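Local atomic coordinates of PncC family amidohydrolase (Enterobacter asburiae, PDB entry 6L19), a protein that probably hydrolyses the amide of nicotinamide mononucleotide, a step in pyridine nucleotide salvage. Residues A102-A107 with W130-E135; A123-F128 with T138-F143. The protein carries 3 engineered substitutions. All coordinates share one frame; numbering follows the deposited sequence.

Contact 1: A102-A107 with W130-E135; sequences ADISIA and WNIRGE
The indole of Trp130 meets Ile106 obliquely, CD1 lying 3.9 Å from Ile106 CG1. Its NE1 is satisfied by Ser158 O of helix 147-165, which suits an indole to this buried face: apolar carbon for the isoleucine, one N-H for the helix. Asp103 OD1 lies at the edge of the Arg133 guanidinium, near its plane, while NH1 reaches it at 3.2 Å on the anti side and well out of the carboxylate plane; the two planes stand 59° apart. Arg133 CG runs alongside Asp103, and the chain bends at chi3 (45°) before NH1 comes round to OD1. Asp103 OD2 accepts a hydrogen bond from the backbone N of Arg29, which helps fix the carboxylate.

Ser105 and Asn131 form the antiparallel hydrogen-bonded pair, with Ser105 N to Asn131 O at 2.9 Å; Ile104 and Ile132 lie side by side on the face that carries Trp130. Asn131 OD1 accepts from Gly134 N (2.9 Å), an Asx motif bracing the type I' turn, where glycine suits the positive phi. The chemistry grades from buried hydrocarbon to a salt bridge at the exposed turn, whose N-H...O angle of 136° is consistent with a modest bond.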
ATOM      1  N   ALA A 102       1.193  -9.022  12.644  1.00 23.02           N
ATOM      2  CA  ALA A 102       1.645 -10.023  11.693  1.00 21.54           C
ATOM      3  C   ALA A 102       2.806 -10.829  12.268  1.00 23.32           C
ATOM      4  O   ALA A 102       3.438 -10.446  13.255  1.00 21.07           O
ATOM      5  CB  ALA A 102       2.054  -9.353  10.374  1.00 21.94           C
ATOM      6  N   ASP A 103       3.083 -11.968  11.629  1.00 21.34           N
ATOM      7  CA  ASP A 103       4.245 -12.761  12.017  1.00 19.64           C
ATOM      8  C   ASP A 103       5.515 -12.271  11.345  1.00 20.51           C
ATOM      9  O   ASP A 103       6.607 -12.392  11.913  1.00 21.82           O
ATOM     10  CB  ASP A 103       4.028 -14.227  11.655  1.00 15.10           C
ATOM     11  CG  ASP A 103       2.818 -14.827  12.362  1.00 29.37           C
ATOM     12  OD1 ASP A 103       2.838 -14.867  13.608  1.00 24.76           O
ATOM     13  OD2 ASP A 103       1.846 -15.233  11.679  1.00 24.81           O
ATOM     14  N   ILE A 104       5.386 -11.750  10.131  1.00 20.32           N
ATOM     15  CA  ILE A 104       6.517 -11.414   9.271  1.00 22.45           C
ATOM     16  C   ILE A 104       6.244 -10.063   8.633  1.00 21.58           C
ATOM     17  O   ILE A 104       5.117  -9.788   8.210  1.00 18.81           O
ATOM     18  CB  ILE A 104       6.731 -12.495   8.193  1.00 20.68           C
ATOM     19  CG1 ILE A 104       7.079 -13.830   8.846  1.00 18.57           C
ATOM     20  CG2 ILE A 104       7.825 -12.090   7.202  1.00 17.84           C
ATOM     21  CD1 ILE A 104       7.242 -14.963   7.833  1.00 19.05           C
ATOM     22  N   SER A 105       7.266  -9.213   8.581  1.00 18.20           N
ATOM     23  CA  SER A 105       7.160  -7.936   7.898  1.00 17.59           C
ATOM     24  C   SER A 105       8.353  -7.732   6.977  1.00 22.18           C
ATOM     25  O   SER A 105       9.450  -8.232   7.230  1.00 19.22           O
ATOM     26  CB  SER A 105       7.062  -6.766   8.888  1.00 16.97           C
ATOM     27  OG  SER A 105       8.243  -6.680   9.658  1.00 20.12           O
ATOM     28  N   ILE A 106       8.110  -7.000   5.890  1.00 20.38           N
ATOM     29  CA  ILE A 106       9.137  -6.522   4.975  1.00 18.28           C
ATOM     30  C   ILE A 106       9.046  -5.009   4.970  1.00 19.36           C
ATOM     31  O   ILE A 106       7.951  -4.455   4.841  1.00 20.21           O
ATOM     32  CB  ILE A 106       8.939  -7.060   3.540  1.00 21.52           C
ATOM     33  CG1 ILE A 106       8.831  -8.586   3.519  1.00 20.67           C
ATOM     34  CG2 ILE A 106      10.070  -6.585   2.621  1.00 21.56           C
ATOM     35  CD1 ILE A 106       8.360  -9.133   2.137  1.00 19.66           C
ATOM     36  N   ALA A 107      10.181  -4.343   5.114  1.00 14.01           N
ATOM     37  CA  ALA A 107      10.255  -2.902   4.947  1.00 18.05           C
ATOM     38  C   ALA A 107      11.264  -2.597   3.853  1.00 17.00           C
ATOM     39  O   ALA A 107      12.330  -3.220   3.789  1.00 17.89           O
ATOM     40  CB  ALA A 107      10.676  -2.181   6.244  1.00 13.98           C
ATOM     41  N   TRP A 130      13.759  -7.643   6.748  1.00 16.33           N
ATOM     42  CA  TRP A 130      12.800  -8.726   6.907  1.00 21.64           C
ATOM     43  C   TRP A 130      12.771  -9.091   8.382  1.00 20.26           C
ATOM     44  O   TRP A 130      13.792  -9.511   8.933  1.00 24.26           O
ATOM     45  CB  TRP A 130      13.182  -9.950   6.069  1.00 18.69           C
ATOM     46  CG  TRP A 130      13.358  -9.691   4.583  1.00 22.39           C
ATOM     47  CD1 TRP A 130      12.445  -9.935   3.592  1.00 20.47           C
ATOM     48  CD2 TRP A 130      14.539  -9.193   3.926  1.00 21.31           C
ATOM     49  NE1 TRP A 130      12.978  -9.587   2.360  1.00 21.94           N
ATOM     50  CE2 TRP A 130      14.261  -9.138   2.544  1.00 21.39           C
ATOM     51  CE3 TRP A 130      15.798  -8.776   4.380  1.00 25.32           C
ATOM     52  CZ2 TRP A 130      15.196  -8.681   1.608  1.00 22.67           C
ATOM     53  CZ3 TRP A 130      16.725  -8.335   3.455  1.00 23.13           C
ATOM     54  CH2 TRP A 130      16.421  -8.294   2.080  1.00 22.26           C
ATOM     55  N   ASN A 131      11.626  -8.904   9.024  1.00 17.00           N
ATOM     56  CA  ASN A 131      11.440  -9.252  10.427  1.00 15.45           C
ATOM     57  C   ASN A 131      10.577 -10.509  10.432  1.00 22.49           C
ATOM     58  O   ASN A 131       9.402 -10.456  10.061  1.00 20.39           O
ATOM     59  CB  ASN A 131      10.789  -8.100  11.192  1.00 15.48           C
ATOM     60  CG  ASN A 131      10.594  -8.403  12.683  1.00 25.44           C
ATOM     61  OD1 ASN A 131      10.361  -9.538  13.068  1.00 20.15           O
ATOM     62  ND2 ASN A 131      10.685  -7.370  13.520  1.00 18.77           N
ATOM     63  N   ILE A 132      11.170 -11.637  10.819  1.00 20.27           N
ATOM     64  CA  ILE A 132      10.494 -12.931  10.854  1.00 18.63           C
ATOM     65  C   ILE A 132      10.322 -13.294  12.323  1.00 21.13           C
ATOM     66  O   ILE A 132      11.289 -13.685  12.993  1.00 19.58           O
ATOM     67  CB  ILE A 132      11.276 -14.011  10.099  1.00 19.44           C
ATOM     68  CG1 ILE A 132      11.409 -13.650   8.617  1.00 22.56           C
ATOM     69  CG2 ILE A 132      10.615 -15.390  10.308  1.00 17.31           C
ATOM     70  CD1 ILE A 132      12.437 -14.502   7.876  1.00 28.20           C
ATOM     71  N   ARG A 133       9.107 -13.110  12.835  1.00 22.91           N
ATOM     72  CA  ARG A 133       8.769 -13.362  14.241  1.00 24.02           C
ATOM     73  C   ARG A 133       9.853 -12.865  15.194  1.00 27.27           C
ATOM     74  O   ARG A 133      10.362 -13.600  16.040  1.00 24.95           O
ATOM     75  CB  ARG A 133       8.460 -14.844  14.457  1.00 24.23           C
ATOM     76  CG  ARG A 133       7.158 -15.211  13.738  1.00 22.75           C
ATOM     77  CD  ARG A 133       6.622 -16.590  13.996  1.00 25.50           C
ATOM     78  NE  ARG A 133       6.630 -17.019  15.394  1.00 26.23           N
ATOM     79  CZ  ARG A 133       5.705 -16.705  16.293  1.00 29.75           C
ATOM     80  NH1 ARG A 133       4.690 -15.912  15.970  1.00 26.23           N
ATOM     81  NH2 ARG A 133       5.807 -17.186  17.526  1.00 28.54           N
ATOM     82  N   GLY A 134      10.223 -11.594  15.039  1.00 25.92           N
ATOM     83  CA  GLY A 134      11.076 -10.921  15.998  1.00 24.02           C
ATOM     84  C   GLY A 134      12.554 -10.888  15.662  1.00 29.56           C
ATOM     85  O   GLY A 134      13.295 -10.139  16.306  1.00 29.02           O
ATOM     86  N   GLU A 135      13.007 -11.655  14.674  1.00 26.58           N
ATOM     87  CA  GLU A 135      14.393 -11.623  14.227  1.00 25.52           C
ATOM     88  C   GLU A 135      14.472 -10.923  12.872  1.00 28.41           C
ATOM     89  O   GLU A 135      13.773 -11.309  11.926  1.00 25.50           O
ATOM     90  CB  GLU A 135      14.976 -13.042  14.147  1.00 23.47           C
ATOM     91  CG  GLU A 135      15.117 -13.666  15.538  1.00 38.86           C
ATOM     92  CD  GLU A 135      15.563 -15.130  15.537  1.00 47.52           C
ATOM     93  OE1 GLU A 135      15.941 -15.658  14.468  1.00 40.81           O
ATOM     94  OE2 GLU A 135      15.532 -15.749  16.625  1.00 54.17           O
TER

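Contact 2: A123-F128 with T138-F143; sequences AGTVCF and TRTMLF. Engineered in segment 138-143: Met141 (natural residue Val).
Phe128 and Phe143 reach toward each other tip to tip, CZ of Phe128 lying 3.7 Å from CE2 of Phe143, and each ring presents its edge to the other. Both carry CG beside the backbone N (chi1 -60° and -66°), so each ring leans toward the N-terminal side of its own strand; on antiparallel strands these leans converge. Val126 lies beside this meeting point: its CG2 approaches CD2 of Phe143 at 3.7 Å, in the plane of the ring, the two side chains crossing at about a right angle. A branched valine, short and apolar, suits a place next to a large ring. Met141, an engineered residue, crosses Phe128 at about a right angle, its CG 4.1 Å from CE1 and oblique to the ring, and its chain then bends away.

On the other face of the hairpin the side chains are mostly smaller and more polar. Thr125 and Thr140 cross with their methyls 4.0 Å apart, CG2 to CG2, while Leu142 brings CD1 to 3.4 Å from Thr125 OG1. Thr125 OG1 hydrogen-bonds to Ala122 O, and Thr140 OG1 to Glu86 OE2.

In the backbone, Val126 pairs with Met141 and Phe128 with Arg139 through hydrogen bonds in both directions. Phe143 N adds a nearly straight bond (175°) to Gly124 O, 2.8 Å long. Gly124 has a positive phi, and a side chain there would run into Phe143 O, so glycine fits.

Helix 147-165 packs on the aromatic face, where Phe157 meets Phe128 edge-to-face; Ile108 of strand 104-110 adjoins Val126 and Phe128. Helix 86-100 reaches the other side at Cys127, Thr138 and, through Glu86, Thr140, but Thr140 and Leu142 remain exposed.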
ATOM      1  N   ALA A 123      21.424   7.237  -6.595  1.00 29.43           N
ATOM      2  CA  ALA A 123      20.141   6.735  -7.049  1.00 30.98           C
ATOM      3  C   ALA A 123      20.231   5.231  -7.264  1.00 27.53           C
ATOM      4  O   ALA A 123      21.263   4.709  -7.686  1.00 31.69           O
ATOM      5  CB  ALA A 123      19.732   7.445  -8.345  1.00 33.88           C
ATOM      6  N   GLY A 124      19.160   4.518  -6.936  1.00 31.05           N
ATOM      7  CA  GLY A 124      19.169   3.076  -7.058  1.00 24.11           C
ATOM      8  C   GLY A 124      19.596   2.348  -5.804  1.00 28.46           C
ATOM      9  O   GLY A 124      19.512   1.117  -5.759  1.00 24.54           O
ATOM     10  N   THR A 125      20.029   3.063  -4.778  1.00 22.28           N
ATOM     11  CA  THR A 125      20.352   2.437  -3.502  1.00 28.08           C
ATOM     12  C   THR A 125      19.068   2.143  -2.736  1.00 22.55           C
ATOM     13  O   THR A 125      18.259   3.050  -2.507  1.00 25.15           O
ATOM     14  CB  THR A 125      21.260   3.353  -2.691  1.00 26.98           C
ATOM     15  OG1 THR A 125      22.458   3.590  -3.443  1.00 30.92           O
ATOM     16  CG2 THR A 125      21.593   2.714  -1.344  1.00 22.83           C
ATOM     17  N   VAL A 126      18.871   0.883  -2.347  1.00 21.93           N
ATOM     18  CA  VAL A 126      17.656   0.472  -1.642  1.00 20.34           C
ATOM     19  C   VAL A 126      18.038  -0.394  -0.445  1.00 21.40           C
ATOM     20  O   VAL A 126      18.863  -1.306  -0.573  1.00 21.91           O
ATOM     21  CB  VAL A 126      16.676  -0.277  -2.571  1.00 22.28           C
ATOM     22  CG1 VAL A 126      15.326  -0.454  -1.883  1.00 17.39           C
ATOM     23  CG2 VAL A 126      16.505   0.482  -3.922  1.00 16.16           C
ATOM     24  N   CYS A 127      17.440  -0.101   0.713  1.00 20.02           N
ATOM     25  CA  CYS A 127      17.613  -0.881   1.932  1.00 21.62           C
ATOM     26  C   CYS A 127      16.361  -1.696   2.226  1.00 18.89           C
ATOM     27  O   CYS A 127      15.229  -1.259   1.976  1.00 19.21           O
ATOM     28  CB  CYS A 127      17.921   0.015   3.141  1.00 22.90           C
ATOM     29  SG  CYS A 127      19.491   0.921   2.988  1.00 26.11           S
ATOM     30  N   PHE A 128      16.584  -2.871   2.787  1.00 18.50           N
ATOM     31  CA  PHE A 128      15.555  -3.864   3.040  1.00 18.19           C
ATOM     32  C   PHE A 128      15.678  -4.369   4.463  1.00 19.83           C
ATOM     33  O   PHE A 128      16.792  -4.569   4.952  1.00 18.42           O
ATOM     34  CB  PHE A 128      15.704  -5.067   2.095  1.00 17.58           C
ATOM     35  CG  PHE A 128      15.612  -4.721   0.627  1.00 19.08           C
ATOM     36  CD1 PHE A 128      16.725  -4.256  -0.069  1.00 22.09           C
ATOM     37  CD2 PHE A 128      14.413  -4.887  -0.061  1.00 18.21           C
ATOM     38  CE1 PHE A 128      16.639  -3.943  -1.434  1.00 20.43           C
ATOM     39  CE2 PHE A 128      14.308  -4.580  -1.414  1.00 14.66           C
ATOM     40  CZ  PHE A 128      15.426  -4.108  -2.109  1.00 20.94           C
ATOM     41  N   THR A 138      18.786  -7.516   7.507  1.00 24.52           N
ATOM     42  CA  THR A 138      18.769  -6.330   6.661  1.00 20.70           C
ATOM     43  C   THR A 138      19.796  -6.483   5.545  1.00 27.56           C
ATOM     44  O   THR A 138      20.797  -7.197   5.692  1.00 24.01           O
ATOM     45  CB  THR A 138      19.077  -5.035   7.438  1.00 23.72           C
ATOM     46  OG1 THR A 138      20.388  -5.133   8.000  1.00 27.64           O
ATOM     47  CG2 THR A 138      18.048  -4.771   8.554  1.00 24.13           C
ATOM     48  N   ARG A 139      19.554  -5.783   4.440  0.54 24.59           N
ATOM     49  CA  ARG A 139      20.529  -5.734   3.364  0.54 25.01           C
ATOM     50  C   ARG A 139      20.367  -4.435   2.597  0.54 27.57           C
ATOM     51  O   ARG A 139      19.299  -3.813   2.596  0.54 25.64           O
ATOM     52  CB  ARG A 139      20.394  -6.929   2.416  0.54 29.35           C
ATOM     53  CG  ARG A 139      21.428  -8.016   2.670  0.54 33.77           C
ATOM     54  CD  ARG A 139      20.776  -9.385   2.706  0.54 33.53           C
ATOM     55  NE  ARG A 139      21.687 -10.428   3.169  0.54 35.94           N
ATOM     56  CZ  ARG A 139      22.074 -10.580   4.430  0.54 33.06           C
ATOM     57  NH1 ARG A 139      21.639  -9.754   5.368  0.54 29.96           N
ATOM     58  NH2 ARG A 139      22.901 -11.564   4.755  0.54 37.86           N
ATOM     59  N   THR A 140      21.452  -4.037   1.942  1.00 26.31           N
ATOM     60  CA  THR A 140      21.479  -2.865   1.079  1.00 26.02           C
ATOM     61  C   THR A 140      21.885  -3.311  -0.319  1.00 29.41           C
ATOM     62  O   THR A 140      22.808  -4.114  -0.476  1.00 31.49           O
ATOM     63  CB  THR A 140      22.441  -1.796   1.605  1.00 26.18           C
ATOM     64  OG1 THR A 140      22.041  -1.398   2.921  1.00 30.60           O
ATOM     65  CG2 THR A 140      22.441  -0.577   0.695  1.00 23.30           C
ATOM     66  N   MET A 141      21.181  -2.818  -1.328  1.00 28.50           N
ATOM     67  CA  MET A 141      21.466  -3.162  -2.712  1.00 26.66           C
ATOM     68  C   MET A 141      21.582  -1.876  -3.512  1.00 27.00           C
ATOM     69  O   MET A 141      20.914  -0.883  -3.217  1.00 26.91           O
ATOM     70  CB  MET A 141      20.356  -4.032  -3.325  1.00 25.39           C
ATOM     71  CG  MET A 141      20.226  -5.440  -2.759  1.00 36.41           C
ATOM     72  SD  MET A 141      21.669  -6.502  -2.878  1.00 20.70           S
ATOM     73  CE  MET A 141      21.342  -7.210  -4.461  1.00 29.90           C
ATOM     74  N   LEU A 142      22.420  -1.896  -4.536  1.00 27.57           N
ATOM     75  CA  LEU A 142      22.432  -0.826  -5.522  1.00 29.20           C
ATOM     76  C   LEU A 142      21.923  -1.398  -6.841  1.00 26.92           C
ATOM     77  O   LEU A 142      22.547  -2.297  -7.411  1.00 27.62           O
ATOM     78  CB  LEU A 142      23.830  -0.230  -5.671  1.00 29.81           C
ATOM     79  CG  LEU A 142      23.902   0.815  -6.780  1.00 37.35           C
ATOM     80  CD1 LEU A 142      23.099   2.043  -6.393  1.00 31.34           C
ATOM     81  CD2 LEU A 142      25.356   1.181  -7.044  1.00 42.94           C
ATOM     82  N   PHE A 143      20.775  -0.901  -7.302  1.00 29.75           N
ATOM     83  CA  PHE A 143      20.129  -1.401  -8.512  1.00 27.33           C
ATOM     84  C   PHE A 143      20.364  -0.439  -9.669  1.00 31.53           C
ATOM     85  O   PHE A 143      20.175   0.775  -9.521  1.00 27.10           O
ATOM     86  CB  PHE A 143      18.625  -1.577  -8.304  1.00 24.25           C
ATOM     87  CG  PHE A 143      18.267  -2.646  -7.311  1.00 28.11           C
ATOM     88  CD1 PHE A 143      18.582  -3.969  -7.560  1.00 20.18           C
ATOM     89  CD2 PHE A 143      17.621  -2.320  -6.121  1.00 27.50           C
ATOM     90  CE1 PHE A 143      18.243  -4.965  -6.646  1.00 26.36           C
ATOM     91  CE2 PHE A 143      17.273  -3.309  -5.193  1.00 21.00           C
ATOM     92  CZ  PHE A 143      17.585  -4.634  -5.457  1.00 24.28           C
TER

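Overall arrangement
Contacts 1 and 2 lie on one mixed sheet, their centres about 18 Å apart, and share strand 125-132. Contact 1 pairs the turn-side end of that strand with strand 104-110; contact 2 pairs its beginning with one of the sheet's two outermost strands, 135-142. Their segments alternate along the chain: 102-107, 123-128, 130-135, 138-143. Where they meet, Trp130 CZ3 packs 3.9 Å from Arg139 N. Strand 104-110 runs parallel to strand 30-35, so contact 1 is where the sheet changes from parallel to antiparallel. Contact 1 joins the hairpin to the alpha/beta core; contact 2 holds the hairpin's own two strands together, with helices 86-100 and 147-165 packing against both.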